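PDB 7AL6: probable hydrolase from Pseudomonas aeruginosa, which is of unknown function but has the alpha/beta hydrolase fold and may act as a lipolytic enzyme. Local coordinates for the interface of chains A and B. Sequence-based numbering; all coordinates share one arbitrary frame. Chains: chain A/B, Probable hydrolase.

Contact 1: the interface of chains A and B. Residues chain A 213, 217, 220-221; chain B 135, 138, 211-212, 214.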
loop_
_atom_site.group_PDB
_atom_site.type_symbol
_atom_site.label_atom_id
_atom_site.label_comp_id
_atom_site.label_asym_id
_atom_site.label_seq_id
_atom_site.Cartn_x
_atom_site.Cartn_y
_atom_site.Cartn_z
ATOM N N LEU A 213 6.324 -22.198 -17.299
ATOM C CA LEU A 213 7.526 -22.378 -18.128
ATOM C C LEU A 213 7.309 -23.654 -18.941
ATOM O O LEU A 213 6.778 -24.587 -18.404
ATOM C CB LEU A 213 8.756 -22.565 -17.248
ATOM C CG LEU A 213 9.196 -21.386 -16.400
ATOM C CD1 LEU A 213 10.347 -21.791 -15.525
ATOM C CD2 LEU A 213 9.577 -20.220 -17.260
ATOM N N HIS A 217 11.896 -24.153 -21.677
ATOM C CA HIS A 217 12.319 -23.092 -20.752
ATOM C C HIS A 217 13.101 -23.658 -19.577
ATOM O O HIS A 217 14.244 -23.254 -19.310
ATOM C CB HIS A 217 11.103 -22.311 -20.234
ATOM C CG HIS A 217 10.526 -21.373 -21.233
ATOM N ND1 HIS A 217 9.395 -21.665 -21.963
ATOM C CD2 HIS A 217 10.933 -20.152 -21.640
ATOM C CE1 HIS A 217 9.126 -20.656 -22.771
ATOM N NE2 HIS A 217 10.031 -19.714 -22.576
ATOM N N ASN A 220 16.539 -25.107 -20.484
ATOM C CA ASN A 220 17.458 -24.016 -20.866
ATOM C C ASN A 220 18.000 -23.334 -19.604
ATOM O O ASN A 220 19.157 -23.033 -19.580
ATOM C CB ASN A 220 16.803 -23.048 -21.839
ATOM C CG ASN A 220 17.098 -23.391 -23.283
ATOM O OD1 ASN A 220 18.144 -23.057 -23.794
ATOM N ND2 ASN A 220 16.191 -24.065 -23.947
ATOM N N PHE A 221 17.168 -23.108 -18.590
ATOM C CA PHE A 221 17.610 -22.487 -17.321
ATOM C C PHE A 221 18.633 -23.403 -16.651
ATOM O O PHE A 221 19.642 -22.921 -16.262
ATOM C CB PHE A 221 16.420 -22.179 -16.412
ATOM C CG PHE A 221 15.806 -20.830 -16.661
ATOM C CD1 PHE A 221 16.400 -19.685 -16.188
ATOM C CD2 PHE A 221 14.647 -20.705 -17.387
ATOM C CE1 PHE A 221 15.844 -18.449 -16.434
ATOM C CE2 PHE A 221 14.090 -19.466 -17.631
ATOM C CZ PHE A 221 14.698 -18.339 -17.164
ATOM N N ALA B 135 12.631 -20.336 -26.041
ATOM C CA ALA B 135 13.148 -20.832 -24.783
ATOM C C ALA B 135 14.652 -20.681 -24.685
ATOM O O ALA B 135 15.177 -20.496 -23.582
ATOM C CB ALA B 135 12.717 -22.282 -24.639
ATOM N N ALA B 138 15.601 -17.452 -23.091
ATOM C CA ALA B 138 14.792 -17.034 -21.932
ATOM C C ALA B 138 15.650 -16.763 -20.698
ATOM O O ALA B 138 15.368 -15.793 -19.977
ATOM C CB ALA B 138 13.729 -18.061 -21.602
ATOM N N LEU B 211 9.485 -12.949 -18.997
ATOM C CA LEU B 211 9.187 -14.217 -19.675
ATOM C C LEU B 211 8.265 -13.909 -20.850
ATOM O O LEU B 211 7.069 -13.705 -20.648
ATOM C CB LEU B 211 8.533 -15.222 -18.742
ATOM C CG LEU B 211 7.988 -16.490 -19.438
ATOM C CD1 LEU B 211 9.111 -17.157 -20.280
ATOM C CD2 LEU B 211 7.377 -17.529 -18.523
ATOM N N ARG B 212 8.818 -13.913 -22.062
ATOM C CA ARG B 212 8.014 -13.683 -23.256
ATOM C C ARG B 212 7.197 -14.916 -23.605
ATOM O O ARG B 212 7.568 -16.045 -23.278
ATOM C CB ARG B 212 8.912 -13.298 -24.426
ATOM C CG ARG B 212 9.271 -11.837 -24.416
ATOM C CD ARG B 212 9.761 -11.418 -25.785
ATOM N NE ARG B 212 9.957 -9.979 -25.922
ATOM C CZ ARG B 212 10.909 -9.437 -26.679
ATOM N NH1 ARG B 212 11.754 -10.216 -27.351
ATOM N NH2 ARG B 212 11.019 -8.121 -26.768
ATOM N N THR B 214 6.241 -17.658 -26.233
ATOM C CA THR B 214 6.933 -18.166 -27.421
ATOM C C THR B 214 6.032 -18.037 -28.650
ATOM O O THR B 214 4.825 -17.770 -28.548
ATOM C CB THR B 214 7.374 -19.618 -27.257
ATOM O OG1 THR B 214 6.254 -20.490 -27.375
ATOM C CG2 THR B 214 8.059 -19.829 -25.940
HETATM O O HOH W 1 9.958 -17.165 -23.709
#

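Contact 2: the interface of chains A and B. Residues chain A 78, 211, 213, 217; chain B 78, 210-211.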
loop_
_atom_site.group_PDB
_atom_site.type_symbol
_atom_site.label_atom_id
_atom_site.label_comp_id
_atom_site.label_asym_id
_atom_site.label_seq_id
_atom_site.Cartn_x
_atom_site.Cartn_y
_atom_site.Cartn_z
ATOM N N TRP A 78 9.952 -16.071 -10.716
ATOM C CA TRP A 78 10.879 -14.953 -11.019
ATOM C C TRP A 78 10.666 -13.778 -10.053
ATOM O O TRP A 78 11.536 -12.959 -9.985
ATOM C CB TRP A 78 10.832 -14.545 -12.491
ATOM C CG TRP A 78 9.464 -14.416 -13.049
ATOM C CD1 TRP A 78 8.685 -13.313 -13.043
ATOM C CD2 TRP A 78 8.703 -15.446 -13.677
ATOM N NE1 TRP A 78 7.495 -13.585 -13.634
ATOM C CE2 TRP A 78 7.471 -14.887 -14.021
ATOM C CE3 TRP A 78 8.931 -16.786 -13.962
ATOM C CZ2 TRP A 78 6.483 -15.614 -14.662
ATOM C CZ3 TRP A 78 7.946 -17.514 -14.571
ATOM C CH2 TRP A 78 6.741 -16.934 -14.920
ATOM N N LEU A 211 1.171 -18.232 -16.719
ATOM C CA LEU A 211 2.042 -18.705 -17.811
ATOM C C LEU A 211 3.091 -19.634 -17.226
ATOM O O LEU A 211 4.045 -19.135 -16.680
ATOM C CB LEU A 211 2.706 -17.522 -18.505
ATOM C CG LEU A 211 3.561 -17.887 -19.710
ATOM C CD1 LEU A 211 2.734 -18.548 -20.790
ATOM C CD2 LEU A 211 4.261 -16.676 -20.257
ATOM N N LEU A 213 6.324 -22.198 -17.299
ATOM C CA LEU A 213 7.526 -22.378 -18.128
ATOM C C LEU A 213 7.309 -23.654 -18.941
ATOM O O LEU A 213 6.778 -24.587 -18.404
ATOM C CB LEU A 213 8.756 -22.565 -17.248
ATOM C CG LEU A 213 9.196 -21.386 -16.400
ATOM C CD1 LEU A 213 10.347 -21.791 -15.525
ATOM C CD2 LEU A 213 9.577 -20.220 -17.260
ATOM N N HIS A 217 11.896 -24.153 -21.677
ATOM C CA HIS A 217 12.319 -23.092 -20.752
ATOM C C HIS A 217 13.101 -23.658 -19.577
ATOM O O HIS A 217 14.244 -23.254 -19.310
ATOM C CB HIS A 217 11.103 -22.311 -20.234
ATOM C CG HIS A 217 10.526 -21.373 -21.233
ATOM N ND1 HIS A 217 9.395 -21.665 -21.963
ATOM C CD2 HIS A 217 10.933 -20.152 -21.640
ATOM C CE1 HIS A 217 9.126 -20.656 -22.771
ATOM N NE2 HIS A 217 10.031 -19.714 -22.576
ATOM N N TRP B 78 -0.885 -10.227 -19.158
ATOM C CA TRP B 78 -1.976 -10.922 -18.504
ATOM C C TRP B 78 -2.407 -10.244 -17.210
ATOM O O TRP B 78 -3.451 -10.609 -16.667
ATOM C CB TRP B 78 -1.618 -12.391 -18.219
ATOM C CG TRP B 78 -0.272 -12.602 -17.629
ATOM C CD1 TRP B 78 0.056 -12.636 -16.300
ATOM C CD2 TRP B 78 0.933 -12.819 -18.350
ATOM N NE1 TRP B 78 1.404 -12.849 -16.156
ATOM C CE2 TRP B 78 1.964 -12.970 -17.402
ATOM C CE3 TRP B 78 1.247 -12.883 -19.710
ATOM C CZ2 TRP B 78 3.280 -13.203 -17.768
ATOM C CZ3 TRP B 78 2.552 -13.103 -20.078
ATOM C CH2 TRP B 78 3.562 -13.245 -19.109
ATOM N N PRO B 210 9.851 -10.412 -17.836
ATOM C CA PRO B 210 10.728 -11.522 -17.413
ATOM C C PRO B 210 10.580 -12.788 -18.252
ATOM O O PRO B 210 11.452 -13.660 -18.171
ATOM C CB PRO B 210 10.291 -11.772 -15.967
ATOM C CG PRO B 210 8.810 -11.369 -15.965
ATOM C CD PRO B 210 8.741 -10.175 -16.887
ATOM N N LEU B 211 9.485 -12.949 -18.997
ATOM C CA LEU B 211 9.187 -14.217 -19.675
ATOM C C LEU B 211 8.265 -13.909 -20.850
ATOM O O LEU B 211 7.069 -13.705 -20.648
ATOM C CB LEU B 211 8.533 -15.222 -18.742
ATOM C CG LEU B 211 7.988 -16.490 -19.438
ATOM C CD1 LEU B 211 9.111 -17.157 -20.280
ATOM C CD2 LEU B 211 7.377 -17.529 -18.523
#

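Contact 3: the interface of chains A and B. Residues chain A 85, 114-115, 117; chain B 143, 146-147.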
loop_
_atom_site.group_PDB
_atom_site.type_symbol
_atom_site.label_atom_id
_atom_site.label_comp_id
_atom_site.label_asym_id
_atom_site.label_seq_id
_atom_site.Cartn_x
_atom_site.Cartn_y
_atom_site.Cartn_z
ATOM N N LEU A 85 17.781 -11.317 -5.277
ATOM C CA LEU A 85 18.798 -10.426 -5.881
ATOM C C LEU A 85 18.833 -9.097 -5.112
ATOM O O LEU A 85 19.886 -8.622 -4.808
ATOM C CB LEU A 85 18.441 -10.216 -7.352
ATOM C CG LEU A 85 19.398 -9.339 -8.137
ATOM C CD1 LEU A 85 20.794 -9.906 -8.115
ATOM C CD2 LEU A 85 18.926 -9.162 -9.560
ATOM N N ALA A 114 19.943 -17.014 -14.913
ATOM C CA ALA A 114 19.646 -15.697 -15.464
ATOM C C ALA A 114 20.775 -14.713 -15.230
ATOM O O ALA A 114 21.030 -13.863 -16.087
ATOM C CB ALA A 114 18.347 -15.140 -14.851
ATOM N N LEU A 115 21.414 -14.770 -14.062
ATOM C CA LEU A 115 22.485 -13.853 -13.683
ATOM C C LEU A 115 23.712 -14.640 -13.239
ATOM O O LEU A 115 24.150 -14.557 -12.079
ATOM C CB LEU A 115 22.009 -12.916 -12.576
ATOM C CG LEU A 115 21.076 -11.798 -13.050
ATOM C CD1 LEU A 115 20.684 -10.933 -11.832
ATOM C CD2 LEU A 115 21.772 -10.953 -14.138
ATOM N N GLU A 117 26.784 -14.117 -13.480
ATOM C CA GLU A 117 27.834 -13.197 -12.977
ATOM C C GLU A 117 27.769 -13.086 -11.435
ATOM O O GLU A 117 28.794 -12.887 -10.851
ATOM C CB GLU A 117 27.703 -11.840 -13.686
ATOM C CG GLU A 117 26.541 -10.995 -13.159
ATOM C CD GLU A 117 25.841 -9.896 -13.936
ATOM O OE1 GLU A 117 25.776 -9.969 -15.152
ATOM O OE2 GLU A 117 25.286 -9.016 -13.281
ATOM N N GLY B 143 17.508 -12.430 -17.159
ATOM C CA GLY B 143 18.618 -11.685 -16.596
ATOM C C GLY B 143 18.548 -10.206 -16.913
ATOM O O GLY B 143 18.795 -9.362 -16.040
ATOM N N LEU B 146 15.805 -8.636 -14.776
ATOM C CA LEU B 146 16.232 -8.468 -13.385
ATOM C C LEU B 146 17.194 -7.291 -13.242
ATOM O O LEU B 146 17.118 -6.510 -12.271
ATOM C CB LEU B 146 16.890 -9.766 -12.866
ATOM C CG LEU B 146 15.950 -10.964 -12.686
ATOM C CD1 LEU B 146 16.749 -12.225 -12.301
ATOM C CD2 LEU B 146 14.867 -10.676 -11.627
ATOM N N LYS B 147 18.111 -7.143 -14.204
ATOM C CA LYS B 147 19.045 -6.023 -14.152
ATOM C C LYS B 147 18.324 -4.688 -14.320
ATOM O O LYS B 147 18.644 -3.708 -13.631
ATOM C CB LYS B 147 20.114 -6.204 -15.219
ATOM C CG LYS B 147 21.234 -7.193 -14.842
ATOM C CD LYS B 147 22.370 -7.160 -15.893
ATOM C CE LYS B 147 22.371 -8.366 -16.847
ATOM N NZ LYS B 147 23.755 -8.951 -17.081
#

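Contact 4: the interface of chains A and B. Residues chain A 110, 114, 221; chain B 138-139, 142-143, 146.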
loop_
_atom_site.group_PDB
_atom_site.type_symbol
_atom_site.label_atom_id
_atom_site.label_comp_id
_atom_site.label_asym_id
_atom_site.label_seq_id
_atom_site.Cartn_x
_atom_site.Cartn_y
_atom_site.Cartn_z
ATOM N N LEU A 110 16.945 -20.702 -11.383
ATOM C CA LEU A 110 16.470 -19.614 -12.264
ATOM C C LEU A 110 17.427 -18.430 -12.132
ATOM O O LEU A 110 17.838 -17.927 -13.116
ATOM C CB LEU A 110 15.059 -19.192 -11.848
ATOM C CG LEU A 110 13.920 -20.108 -12.278
ATOM C CD1 LEU A 110 12.592 -19.456 -11.990
ATOM C CD2 LEU A 110 14.019 -20.481 -13.743
ATOM N N ALA A 114 19.943 -17.014 -14.913
ATOM C CA ALA A 114 19.646 -15.697 -15.464
ATOM C C ALA A 114 20.775 -14.713 -15.230
ATOM O O ALA A 114 21.030 -13.863 -16.087
ATOM C CB ALA A 114 18.347 -15.140 -14.851
ATOM N N PHE A 221 17.168 -23.108 -18.590
ATOM C CA PHE A 221 17.610 -22.487 -17.321
ATOM C C PHE A 221 18.633 -23.403 -16.651
ATOM O O PHE A 221 19.642 -22.921 -16.262
ATOM C CB PHE A 221 16.420 -22.179 -16.412
ATOM C CG PHE A 221 15.806 -20.830 -16.661
ATOM C CD1 PHE A 221 16.400 -19.685 -16.188
ATOM C CD2 PHE A 221 14.647 -20.705 -17.387
ATOM C CE1 PHE A 221 15.844 -18.449 -16.434
ATOM C CE2 PHE A 221 14.090 -19.466 -17.631
ATOM C CZ PHE A 221 14.698 -18.339 -17.164
ATOM N N ALA B 138 15.601 -17.452 -23.091
ATOM C CA ALA B 138 14.792 -17.034 -21.932
ATOM C C ALA B 138 15.650 -16.763 -20.698
ATOM O O ALA B 138 15.368 -15.793 -19.977
ATOM C CB ALA B 138 13.729 -18.061 -21.602
ATOM N N PRO B 139 16.716 -17.536 -20.440
ATOM C CA PRO B 139 17.567 -17.197 -19.290
ATOM C C PRO B 139 18.170 -15.823 -19.435
ATOM O O PRO B 139 18.161 -15.042 -18.478
ATOM C CB PRO B 139 18.630 -18.304 -19.286
ATOM C CG PRO B 139 17.906 -19.486 -19.974
ATOM C CD PRO B 139 17.089 -18.846 -21.033
ATOM N N LEU B 142 15.430 -13.122 -18.879
ATOM C CA LEU B 142 15.142 -12.925 -17.451
ATOM C C LEU B 142 16.264 -12.119 -16.813
ATOM O O LEU B 142 16.014 -11.144 -16.091
ATOM C CB LEU B 142 14.914 -14.268 -16.744
ATOM C CG LEU B 142 14.700 -14.213 -15.212
ATOM C CD1 LEU B 142 13.507 -13.246 -14.912
ATOM C CD2 LEU B 142 14.523 -15.608 -14.637
ATOM N N GLY B 143 17.508 -12.430 -17.159
ATOM C CA GLY B 143 18.618 -11.685 -16.596
ATOM C C GLY B 143 18.548 -10.206 -16.913
ATOM O O GLY B 143 18.795 -9.362 -16.040
ATOM N N LEU B 146 15.805 -8.636 -14.776
ATOM C CA LEU B 146 16.232 -8.468 -13.385
ATOM C C LEU B 146 17.194 -7.291 -13.242
ATOM O O LEU B 146 17.118 -6.510 -12.271
ATOM C CB LEU B 146 16.890 -9.766 -12.866
ATOM C CG LEU B 146 15.950 -10.964 -12.686
ATOM C CD1 LEU B 146 16.749 -12.225 -12.301
ATOM C CD2 LEU B 146 14.867 -10.676 -11.627
#

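Contact 1: the interface of chains A and B
The imidazole of A:His217, on helix 215-223, reaches into a recess of chain B formed by B:Ala135, B:Ala138, B:Leu211 and B:Thr214. Apolar groups meet the ring on both sides and at its edge. The methyl CB of B:Ala135 sits over the centre of one face, 4.0 Å above the ring plane. In the plane, at the ring edge, CB of B:Ala138 lies 3.5 Å from CD2 of A:His217. Farther round the ring, beyond NE2, CE1 of A:His217 meets the methyl CG2 of B:Thr214 at 3.4 Å, while CD1 of B:Leu211 approaches NE2 at 3.6 Å from the side opposite B:Ala135. With CG anti to the carbonyl carbon (chi1 -75°) and the ring turned roughly perpendicular to the CA-CB-CG plane (chi2 101°), NE2 points away from its own helix. The other branch of B:Leu211, CD2, meets CD2 of A:Leu213 at 3.7 Å.

The polar link runs through water. NE2 of A:His217 lies 2.8 Å from water 1, also in the ring plane, and a hydrogen on NE2 would make a nearly straight bond (173°). The same water is 2.7 Å from the backbone carbonyl O of B:Arg212. Shape fit and a bridging water probably hold the imidazole against the partner and would help seat helix 215-223 in this apparent dimer.

Contact 2: the interface of chains A and B
The indole of A:Trp78 lies across B:Pro210 and B:Leu211, and its atoms can be followed outward from helix 77-91. CB sets the direction: CG falls between the backbone N and the carbonyl carbon (chi1 45°), and chi2 of 89° stands the ring broadside to the CA-CB bond. CG is the first ring atom to reach chain B, 4.0 Å from CB of B:Pro210. The pyrrole rim comes closer, with CD1 and then NE1 of A:Trp78 each 3.5 Å from CG of B:Pro210, so the proline sits to one side of the plane, at the CD1-NE1 rim. At the far, benzene end CH2 meets the methyl CD2 of B:Leu211 at 3.7 Å. Both partners lie on the same side of the indole plane, offset toward its rim, and each crosses the indole at about a right angle. The carbonyl O of A:Leu211 lies in the ring plane at the edge.

B:Trp78 adopts nearly the same torsions and sets its CH2 3.7 Å from CD2 of A:Leu211. Beside the benzene ends of the two indoles the equivalent leucines meet, CD2 of A:Leu211 to CD2 of B:Leu211 at 3.7 Å. A residue touching its own copy places the two-fold axis close by. The patch therefore forms an apolar core at the centre of the symmetric pairing, which would hold the two chains together if this dimer persists in solution.

Contact 3: the interface of chains A and B
Helix 138-151 of chain B passes the C-terminal end of helix 103-114 of chain A so closely that the carbonyl O of A:Ala114 lies 3.3 Å from CA of B:Gly143. In this alpha/beta hydrolase, helix 103-114 begins within the GHSMG nucleophile-elbow motif, just after its serine, and its chain leaves helical geometry at A:Leu115 (phi/psi -127°/66°). The methyl CB of A:Ala114 faces the same glycine, 3.7 Å from its N.

The two branches of A:Leu115 divide the work. CD2 lies against the aliphatic stem of B:Lys147, 3.8 Å from CE, and CD1 turns to B:Leu146, 4.1 Å from its CB. From helix 77-91, CD2 of A:Leu85 reaches that same CB of B:Leu146 at 3.9 Å.

Beyond the leucine, B:Lys147 and A:Glu117 approach from opposite directions and form a salt bridge. NZ of the lysine donates a hydrogen bond of 3.0 Å to the carboxylate OE1 of A:Glu117, arriving on the syn side and 18° out of the carboxylate plane. The lysine chain bends at chi3 and chi4, which carries NZ past the leucine methyl to the acid. The glutamate chain is extended beyond CG, and the other oxygen, OE2, stays 4.1 Å from NZ.

Contact 4: the interface of chains A and B
The phenyl ring of A:Phe221 is held between A:Leu110 of its own chain and B:Pro139 at the start of helix 138-151. One face carries CG of B:Pro139, 4.0 Å above the plane and over the ring centre. On the opposite face lies the methyl CD2 of A:Leu110, 3.4 Å above the plane and offset toward the rim. The pyrrolidine and the phenyl side chains run obliquely to one another, and contact extends to the proline backbone: CA of B:Pro139 is 3.6 Å from CE1 of A:Phe221.

B:Leu142 arrives differently, at about a right angle to the phenylalanine. Its CG is anti to the backbone N (chi1 176°), which sends the methyl CD2 to the CE1-CZ rim, 3.6 Å from CE1 of A:Phe221 and tilted toward the face that A:Leu110 covers. The other flank of B:Leu142 rests on A:Ala114, whose CB lies 3.8 Å from CG of the leucine. That same CB sits 3.6 Å from the carbonyl O of B:Pro139, so the alanine fits against one turn of the helix.

Within the fold, the first turns of B helix 138-151 lie in a groove between A helices 103-114 and 215-223.

Contacts 1 and 2, with C-alpha centres about 7 Å apart, share A:Leu213, A:His217 and B:Leu211. Contacts 3 and 4 are also about 7 Å apart and share A:Ala114, B:Gly143 and B:Leu146. A:Phe221 and B:Ala138 join contact 1 to contact 4 across about 8 Å, whereas contact 2 lies about 10 Å from contact 4 and 15 Å from contact 3. B helix 138-151 runs through contacts 1, 4 and 3, from its first residue outward. By two-fold symmetry the patches described, mostly apolar, recur on the other half of the interface; the structure alone does not establish that this pairing is biological.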